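Ferritin (Pseudo-nitzschia multiseries, PDB 4IWK) oxidises ferrous iron at a ferroxidase centre and probably stores it in soluble, non-toxic ferric form as part of a 24-subunit ferritin. Local coordinates at residues E4-F9 with N104-A109; F59-I65 with D114-M118. One frame throughout, in Å; residues are numbered along the deposited sequence.

Contact 1 of 2, residues E4-F9 with N104-A109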
ATOM      1  N   GLU A   4      63.422   4.733  -9.366  1.00 35.52           N
ATOM      2  CA  GLU A   4      63.065   5.374  -8.153  1.00 32.35           C
ATOM      3  C   GLU A   4      61.517   5.339  -7.973  1.00 33.15           C
ATOM      4  O   GLU A   4      60.970   4.969  -6.910  1.00 26.68           O
ATOM      5  CB  GLU A   4      63.516   6.829  -8.164  1.00 37.64           C
ATOM      6  CG  GLU A   4      63.699   7.376  -6.790  1.00 45.67           C
ATOM      7  CD  GLU A   4      63.402   8.877  -6.699  1.00 66.96           C
ATOM      8  OE1 GLU A   4      63.049   9.543  -7.728  1.00 68.89           O
ATOM      9  OE2 GLU A   4      63.499   9.415  -5.560  1.00 74.39           O
ATOM     10  N   LEU A   5      60.806   5.674  -9.037  1.00 30.58           N
ATOM     11  CA  LEU A   5      59.357   5.806  -8.911  0.50 27.45           C
ATOM     12  C   LEU A   5      58.754   4.385  -8.677  1.00 29.19           C
ATOM     13  O   LEU A   5      57.922   4.250  -7.748  1.00 28.19           O
ATOM     14  CB  LEU A   5      58.745   6.550 -10.129  0.50 28.86           C
ATOM     15  CG  LEU A   5      57.217   6.550 -10.266  0.50 24.65           C
ATOM     16  CD1 LEU A   5      56.635   7.317  -9.124  0.50 22.16           C
ATOM     17  CD2 LEU A   5      56.745   7.122 -11.612  0.50 26.93           C
ATOM     18  N   LEU A   6      59.178   3.356  -9.452  1.00 29.98           N
ATOM     19  CA  LEU A   6      58.701   1.995  -9.253  0.50 26.49           C
ATOM     20  C   LEU A   6      59.055   1.450  -7.828  1.00 26.74           C
ATOM     21  O   LEU A   6      58.226   0.790  -7.194  1.00 26.68           O
ATOM     22  CB  LEU A   6      59.251   1.057 -10.322  0.50 31.55           C
ATOM     23  CG  LEU A   6      59.046   1.485 -11.790  0.50 30.08           C
ATOM     24  CD1 LEU A   6      59.902   0.607 -12.690  0.50 28.61           C
ATOM     25  CD2 LEU A   6      57.599   1.535 -12.272  0.50 26.88           C
ATOM     26  N   ASP A   7      60.259   1.714  -7.334  1.00 26.01           N
ATOM     27  CA  ASP A   7      60.598   1.250  -5.973  1.00 25.38           C
ATOM     28  C   ASP A   7      59.717   1.925  -4.933  1.00 23.11           C
ATOM     29  O   ASP A   7      59.241   1.263  -3.978  1.00 24.30           O
ATOM     30  CB  ASP A   7      62.085   1.582  -5.685  1.00 25.05           C
ATOM     31  CG  ASP A   7      63.038   0.636  -6.477  1.00 33.03           C
ATOM     32  OD1 ASP A   7      62.505  -0.342  -7.068  1.00 39.31           O
ATOM     33  OD2 ASP A   7      64.323   0.763  -6.559  1.00 47.87           O
ATOM     34  N   LEU A   8      59.499   3.258  -5.126  1.00 23.19           N
ATOM     35  CA  LEU A   8      58.699   4.025  -4.116  1.00 21.98           C
ATOM     36  C   LEU A   8      57.245   3.587  -4.168  1.00 23.00           C
ATOM     37  O   LEU A   8      56.565   3.570  -3.125  1.00 23.41           O
ATOM     38  CB  LEU A   8      58.810   5.541  -4.291  1.00 25.34           C
ATOM     39  CG  LEU A   8      60.215   6.123  -3.916  1.00 27.01           C
ATOM     40  CD1 LEU A   8      60.260   7.580  -4.417  1.00 32.22           C
ATOM     41  CD2 LEU A   8      60.476   6.078  -2.429  1.00 28.78           C
ATOM     42  N   PHE A   9      56.773   3.207  -5.333  1.00 22.37           N
ATOM     43  CA  PHE A   9      55.399   2.676  -5.405  1.00 24.22           C
ATOM     44  C   PHE A   9      55.297   1.371  -4.654  1.00 24.13           C
ATOM     45  O   PHE A   9      54.422   1.183  -3.796  1.00 24.83           O
ATOM     46  CB  PHE A   9      54.949   2.586  -6.879  1.00 25.12           C
ATOM     47  CG  PHE A   9      53.454   2.675  -7.043  1.00 26.31           C
ATOM     48  CD1 PHE A   9      52.864   3.872  -7.527  1.00 31.55           C
ATOM     49  CD2 PHE A   9      52.664   1.586  -6.683  1.00 25.15           C
ATOM     50  CE1 PHE A   9      51.460   3.943  -7.655  1.00 29.08           C
ATOM     51  CE2 PHE A   9      51.274   1.656  -6.826  1.00 28.42           C
ATOM     52  CZ  PHE A   9      50.715   2.852  -7.296  1.00 24.79           C
ATOM     53  N   ASN A 104      56.838  11.479  -0.749  1.00 26.00           N
ATOM     54  CA  ASN A 104      58.032  11.016  -1.493  1.00 29.51           C
ATOM     55  C   ASN A 104      57.698  10.419  -2.831  1.00 28.55           C
ATOM     56  O   ASN A 104      58.376  10.658  -3.866  1.00 23.73           O
ATOM     57  CB  ASN A 104      58.818   9.945  -0.705  1.00 36.33           C
ATOM     58  CG  ASN A 104      59.560  10.520   0.481  1.00 37.35           C
ATOM     59  OD1 ASN A 104      59.758  11.719   0.575  1.00 41.33           O
ATOM     60  ND2 ASN A 104      59.891   9.647   1.442  1.00 48.00           N
ATOM     61  N   LEU A 105      56.657   9.592  -2.825  1.00 21.29           N
ATOM     62  CA  LEU A 105      56.171   8.992  -4.074  1.00 19.56           C
ATOM     63  C   LEU A 105      55.686  10.092  -5.031  1.00 19.87           C
ATOM     64  O   LEU A 105      56.023  10.015  -6.244  1.00 20.71           O
ATOM     65  CB  LEU A 105      54.986   8.011  -3.733  1.00 18.97           C
ATOM     66  CG  LEU A 105      54.413   7.329  -4.882  1.00 22.26           C
ATOM     67  CD1 LEU A 105      55.425   6.600  -5.835  1.00 23.41           C
ATOM     68  CD2 LEU A 105      53.337   6.318  -4.326  1.00 22.53           C
ATOM     69  N   ALA A 106      54.878  11.065  -4.553  1.00 20.38           N
ATOM     70  CA  ALA A 106      54.426  12.141  -5.413  1.00 21.57           C
ATOM     71  C   ALA A 106      55.632  12.961  -5.983  1.00 19.81           C
ATOM     72  O   ALA A 106      55.546  13.404  -7.139  1.00 22.82           O
ATOM     73  CB  ALA A 106      53.457  13.112  -4.734  1.00 23.11           C
ATOM     74  N   GLU A 107      56.636  13.178  -5.156  1.00 22.06           N
ATOM     75  CA  GLU A 107      57.872  13.921  -5.669  1.00 25.45           C
ATOM     76  C   GLU A 107      58.531  13.148  -6.800  1.00 22.87           C
ATOM     77  O   GLU A 107      58.861  13.771  -7.794  1.00 25.73           O
ATOM     78  CB  GLU A 107      58.926  14.086  -4.571  1.00 25.85           C
ATOM     79  CG  GLU A 107      58.558  14.900  -3.357  1.00 38.77           C
ATOM     80  CD  GLU A 107      58.872  16.354  -3.576  1.00 41.01           C
ATOM     81  OE1 GLU A 107      59.065  16.691  -4.808  1.00 38.59           O
ATOM     82  OE2 GLU A 107      58.928  17.088  -2.521  1.00 35.35           O
ATOM     83  N   ALA A 108      58.613  11.812  -6.694  1.00 21.54           N
ATOM     84  CA  ALA A 108      59.220  10.975  -7.790  1.00 24.62           C
ATOM     85  C   ALA A 108      58.340  11.048  -9.026  1.00 25.07           C
ATOM     86  O   ALA A 108      58.846  11.134 -10.210  1.00 27.12           O
ATOM     87  CB  ALA A 108      59.364   9.517  -7.333  1.00 24.18           C
ATOM     88  N   ALA A 109      57.013  11.004  -8.794  1.00 21.25           N
ATOM     89  CA  ALA A 109      56.090  11.041  -9.957  1.00 19.15           C
ATOM     90  C   ALA A 109      56.164  12.404 -10.659  1.00 23.47           C
ATOM     91  O   ALA A 109      56.125  12.479 -11.854  1.00 23.92           O
ATOM     92  CB  ALA A 109      54.606  10.756  -9.525  1.00 23.26           C
TER
HETATM   93  O   HOH W   1      61.153  11.069  -3.737  1.00 31.90           O
HETATM   94  O   HOH W   2      61.621   9.932 -10.123  1.00 40.45           O
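The carboxylate of E4 reaches A108 through water as well as directly: one water lies 2.8 Å from E4 OE1 and donates to it, and donates also to the carbonyl oxygen of A108. A second water gives a hydrogen bond to N104 O, at 2.8 Å, and a weak one to E4 OE2. Both acceptor carbonyls thus gain a solvent donor at the exposed edge of a helix pair in the ferritin four-helix bundle. Helices 3-32 and 84-111 run nearly antiparallel here, their local axes 9.0 Å apart at an angle of 156°. A108 suits this place, since its single methyl group lets the CA atoms of L5 and A108 lie 5.3 Å apart. Over that methyl lies L8, its CD1 3.6 Å from A108 CB, while E4 OE1 also rests against it.

Deeper in the bundle, L105 has CG anti to its backbone N (chi1 -179°), which swings its branched end from the flank of the helix into the seam. There its two methyls insert between L5, L8 and F9, a place that suits a branched, flexible leucine. L5 was deposited in two conformers; in the modelled one it crosses L105 at about a right angle, with L5 CD1 3.6 Å from L105 CD1, and the same methyl touches A109, another short side chain. The E4 carboxylate belongs instead to the solvent side; E4 and D7 have been seen to bind ferric iron in a crystal structure of this protein, though none is bound to them in this chain. At the inner end, F9 meets F56 of helix 36-62, and F9 CD1 lies 4.1 Å from L105 CD2.

Contact 2 of 2, residues F59-I65 with D114-M118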
ATOM      1  N   PHE A  59      46.082  -0.376  -8.621  1.00 18.26           N
ATOM      2  CA  PHE A  59      46.514   0.617  -9.652  1.00 18.46           C
ATOM      3  C   PHE A  59      47.836   0.188 -10.248  1.00 19.14           C
ATOM      4  O   PHE A  59      48.024   0.264 -11.497  1.00 18.90           O
ATOM      5  CB  PHE A  59      46.698   2.008  -8.993  1.00 18.11           C
ATOM      6  CG  PHE A  59      47.135   3.035  -9.954  1.00 17.19           C
ATOM      7  CD1 PHE A  59      46.187   3.707 -10.722  1.00 18.04           C
ATOM      8  CD2 PHE A  59      48.480   3.299 -10.084  1.00 18.47           C
ATOM      9  CE1 PHE A  59      46.607   4.679 -11.630  1.00 22.07           C
ATOM     10  CE2 PHE A  59      48.931   4.301 -10.994  1.00 20.80           C
ATOM     11  CZ  PHE A  59      47.946   4.980 -11.769  1.00 21.17           C
ATOM     12  N   ALA A  60      48.753  -0.343  -9.456  1.00 17.97           N
ATOM     13  CA  ALA A  60      50.071  -0.788 -10.006  1.00 19.61           C
ATOM     14  C   ALA A  60      49.860  -1.865 -11.041  1.00 20.66           C
ATOM     15  O   ALA A  60      50.472  -1.825 -12.140  1.00 19.75           O
ATOM     16  CB  ALA A  60      51.034  -1.284  -8.918  1.00 18.40           C
ATOM     17  N   ASN A  61      48.955  -2.831 -10.763  1.00 20.02           N
ATOM     18  CA  ASN A  61      48.672  -3.899 -11.737  1.00 20.98           C
ATOM     19  C   ASN A  61      48.197  -3.296 -13.051  1.00 23.55           C
ATOM     20  O   ASN A  61      48.665  -3.675 -14.133  1.00 21.81           O
ATOM     21  CB  ASN A  61      47.569  -4.905 -11.236  1.00 21.13           C
ATOM     22  CG  ASN A  61      48.063  -5.808 -10.035  1.00 22.43           C
ATOM     23  OD1 ASN A  61      49.273  -5.910  -9.761  1.00 23.43           O
ATOM     24  ND2 ASN A  61      47.113  -6.321  -9.264  1.00 21.06           N
ATOM     25  N   LYS A  62      47.273  -2.337 -12.956  1.00 20.52           N
ATOM     26  CA  LYS A  62      46.657  -1.733 -14.173  1.00 20.89           C
ATOM     27  C   LYS A  62      47.714  -0.937 -14.892  1.00 20.34           C
ATOM     28  O   LYS A  62      47.666  -0.934 -16.167  1.00 20.73           O
ATOM     29  CB  LYS A  62      45.484  -0.802 -13.766  1.00 19.90           C
ATOM     30  CG  LYS A  62      44.281  -1.628 -13.319  1.00 23.74           C
ATOM     31  CD  LYS A  62      43.029  -0.856 -12.995  1.00 29.67           C
ATOM     32  CE  LYS A  62      43.209   0.191 -11.954  1.00 37.01           C
ATOM     33  NZ  LYS A  62      41.808   0.756 -11.817  1.00 31.65           N
ATOM     34  N   ARG A  63      48.662  -0.291 -14.181  1.00 20.85           N
ATOM     35  CA  ARG A  63      49.637   0.592 -14.831  1.00 20.80           C
ATOM     36  C   ARG A  63      50.921  -0.150 -15.197  1.00 23.53           C
ATOM     37  O   ARG A  63      51.924   0.468 -15.477  1.00 26.25           O
ATOM     38  CB  ARG A  63      49.871   1.836 -13.934  1.00 25.14           C
ATOM     39  CG  ARG A  63      49.590   3.173 -14.743  1.00 29.22           C
ATOM     40  CD  ARG A  63      50.536   3.357 -15.920  1.00 26.92           C
ATOM     41  NE  ARG A  63      51.822   3.576 -15.327  1.00 32.79           N
ATOM     42  CZ  ARG A  63      52.237   4.749 -14.868  1.00 30.77           C
ATOM     43  NH1 ARG A  63      51.466   5.777 -15.172  1.00 28.63           N
ATOM     44  NH2 ARG A  63      53.466   4.854 -14.229  1.00 26.20           N
ATOM     45  N   ASN A  64      50.914  -1.486 -15.050  1.00 25.06           N
ATOM     46  CA  ASN A  64      52.140  -2.260 -15.298  1.00 26.70           C
ATOM     47  C   ASN A  64      53.297  -1.860 -14.455  1.00 26.94           C
ATOM     48  O   ASN A  64      54.465  -1.915 -14.870  1.00 29.07           O
ATOM     49  CB  ASN A  64      52.459  -2.374 -16.842  1.00 27.22           C
ATOM     50  CG  ASN A  64      51.247  -2.760 -17.623  1.00 28.11           C
ATOM     51  OD1 ASN A  64      50.738  -1.911 -18.417  1.00 37.72           O
ATOM     52  ND2 ASN A  64      50.640  -3.893 -17.327  1.00 26.49           N
ATOM     53  N   ILE A  65      53.038  -1.563 -13.181  1.00 21.97           N
ATOM     54  CA  ILE A  65      54.079  -1.294 -12.216  1.00 22.55           C
ATOM     55  C   ILE A  65      54.249  -2.656 -11.474  1.00 23.18           C
ATOM     56  O   ILE A  65      53.359  -3.068 -10.771  1.00 22.67           O
ATOM     57  CB  ILE A  65      53.673  -0.156 -11.258  1.00 23.12           C
ATOM     58  CG1 ILE A  65      53.583   1.191 -12.052  1.00 24.33           C
ATOM     59  CG2 ILE A  65      54.685  -0.030 -10.096  1.00 27.30           C
ATOM     60  CD1 ILE A  65      52.974   2.355 -11.236  1.00 26.72           C
ATOM     61  N   ASP A 114      54.789  12.009 -14.336  1.00 21.43           N
ATOM     62  CA  ASP A 114      53.853  10.911 -14.402  1.00 18.67           C
ATOM     63  C   ASP A 114      52.508  11.435 -13.899  1.00 20.77           C
ATOM     64  O   ASP A 114      52.156  11.359 -12.710  1.00 20.28           O
ATOM     65  CB  ASP A 114      54.366   9.767 -13.534  1.00 18.76           C
ATOM     66  CG  ASP A 114      53.631   8.470 -13.809  1.00 23.05           C
ATOM     67  OD1 ASP A 114      52.447   8.501 -14.060  1.00 21.71           O
ATOM     68  OD2 ASP A 114      54.303   7.411 -13.777  1.00 25.97           O
ATOM     69  N   PHE A 115      51.783  12.040 -14.826  1.00 19.83           N
ATOM     70  CA  PHE A 115      50.522  12.720 -14.499  1.00 17.98           C
ATOM     71  C   PHE A 115      49.502  11.745 -13.927  1.00 17.26           C
ATOM     72  O   PHE A 115      48.697  12.107 -13.073  1.00 20.64           O
ATOM     73  CB  PHE A 115      49.977  13.459 -15.738  1.00 19.95           C
ATOM     74  CG  PHE A 115      50.883  14.589 -16.152  1.00 22.24           C
ATOM     75  CD1 PHE A 115      50.948  15.780 -15.450  1.00 25.47           C
ATOM     76  CD2 PHE A 115      51.704  14.452 -17.289  1.00 22.98           C
ATOM     77  CE1 PHE A 115      51.867  16.788 -15.835  1.00 27.20           C
ATOM     78  CE2 PHE A 115      52.586  15.468 -17.695  1.00 23.54           C
ATOM     79  CZ  PHE A 115      52.672  16.633 -16.952  1.00 26.83           C
ATOM     80  N   ALA A 116      49.500  10.507 -14.472  1.00 19.77           N
ATOM     81  CA  ALA A 116      48.499   9.559 -13.953  1.00 18.54           C
ATOM     82  C   ALA A 116      48.797   9.184 -12.513  1.00 19.94           C
ATOM     83  O   ALA A 116      47.844   9.084 -11.745  1.00 18.87           O
ATOM     84  CB  ALA A 116      48.482   8.263 -14.837  1.00 20.53           C
ATOM     85  N   VAL A 117      50.065   8.885 -12.168  1.00 17.62           N
ATOM     86  CA  VAL A 117      50.382   8.569 -10.790  1.00 17.61           C
ATOM     87  C   VAL A 117      50.046   9.800  -9.908  1.00 19.20           C
ATOM     88  O   VAL A 117      49.395   9.624  -8.865  1.00 19.47           O
ATOM     89  CB  VAL A 117      51.858   8.104 -10.583  1.00 18.73           C
ATOM     90  CG1 VAL A 117      52.150   8.047  -9.092  1.00 18.43           C
ATOM     91  CG2 VAL A 117      51.972   6.694 -11.222  1.00 20.06           C
ATOM     92  N   MET A 118      50.366  11.018 -10.339  1.00 18.72           N
ATOM     93  CA  MET A 118      50.044  12.136  -9.441  1.00 20.21           C
ATOM     94  C   MET A 118      48.563  12.274  -9.238  1.00 19.25           C
ATOM     95  O   MET A 118      48.107  12.630  -8.157  1.00 19.50           O
ATOM     96  CB  MET A 118      50.552  13.474 -10.038  1.00 20.29           C
ATOM     97  CG  MET A 118      52.083  13.471  -9.900  1.00 25.15           C
ATOM     98  SD  MET A 118      52.800  15.084 -10.401  1.00 29.50           S
ATOM     99  CE  MET A 118      52.673  14.836 -12.184  1.00 25.36           C
TER
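R63 grips D114 end-on through two nitrogens, NH2 to OD2 at 2.7 Å and NH1 to OD1 at 3.1 Å. Each oxygen offers its syn lone pair, and the guanidinium and carboxylate planes lie only 17° apart, so this is a nearly flat, bidentate salt bridge with bonds close to straight (163° and 172°). Bends at chi2 and chi3 fold the long arginine chain round to present this end. D114 OD1 has a second donor: V117 N, 3.1 Å away, meets it from above the carboxylate plane. D114 stands at the N-cap position of helix 115-145, and this is its capping bond; aspartate suits the place because its short chain can reach forward to a backbone N-H of the first turn, and its negative charge would probably be steadied by the helix end.

The partner segment is a helix end too. A Schellman motif closes helix 36-62, with N64 at positive phi and I65 N bonded to A60 O, so the salt bridge joins the end of one bundle helix to the start of another. An alanine in place of D114 would remove both carboxylate oxygens and would probably leave the R63 guanidinium without its mate and V117 N without its cap.

Beside the bridge, A116 CB sits at the guanidinium edge, near NH1, where its small methyl leaves room for the flat group. V117 CG2 packs 3.8 Å from R63 NH2 and also meets the edge of the F59 ring at CE2, 3.9 Å away. The F59 ring also stacks with that of F120, while V129 of a neighbouring subunit packs on R63.

How the contacts relate
Contacts 1 and 2 have centres 11 Å apart on the same side of the chain's centre, at one end of the four-helix bundle. Their segments alternate along the sequence: 4-9, 59-65, 104-109, 114-118, so all four long helices contribute. The short turn from helix 84-111 to helix 115-145 links them, with A109 O and D114 N 2.9 Å apart in a probable hydrogen bond. Across the core, F9 CZ of contact 1 packs 3.6 Å from F59 CD2 of contact 2, and F9 also touches A60. Together they close this bundle end, contact 1 with the L105 side chain about 11 Å from a bound ferric ion, while both also adjoin neighbouring subunits of the 24-chain assembly.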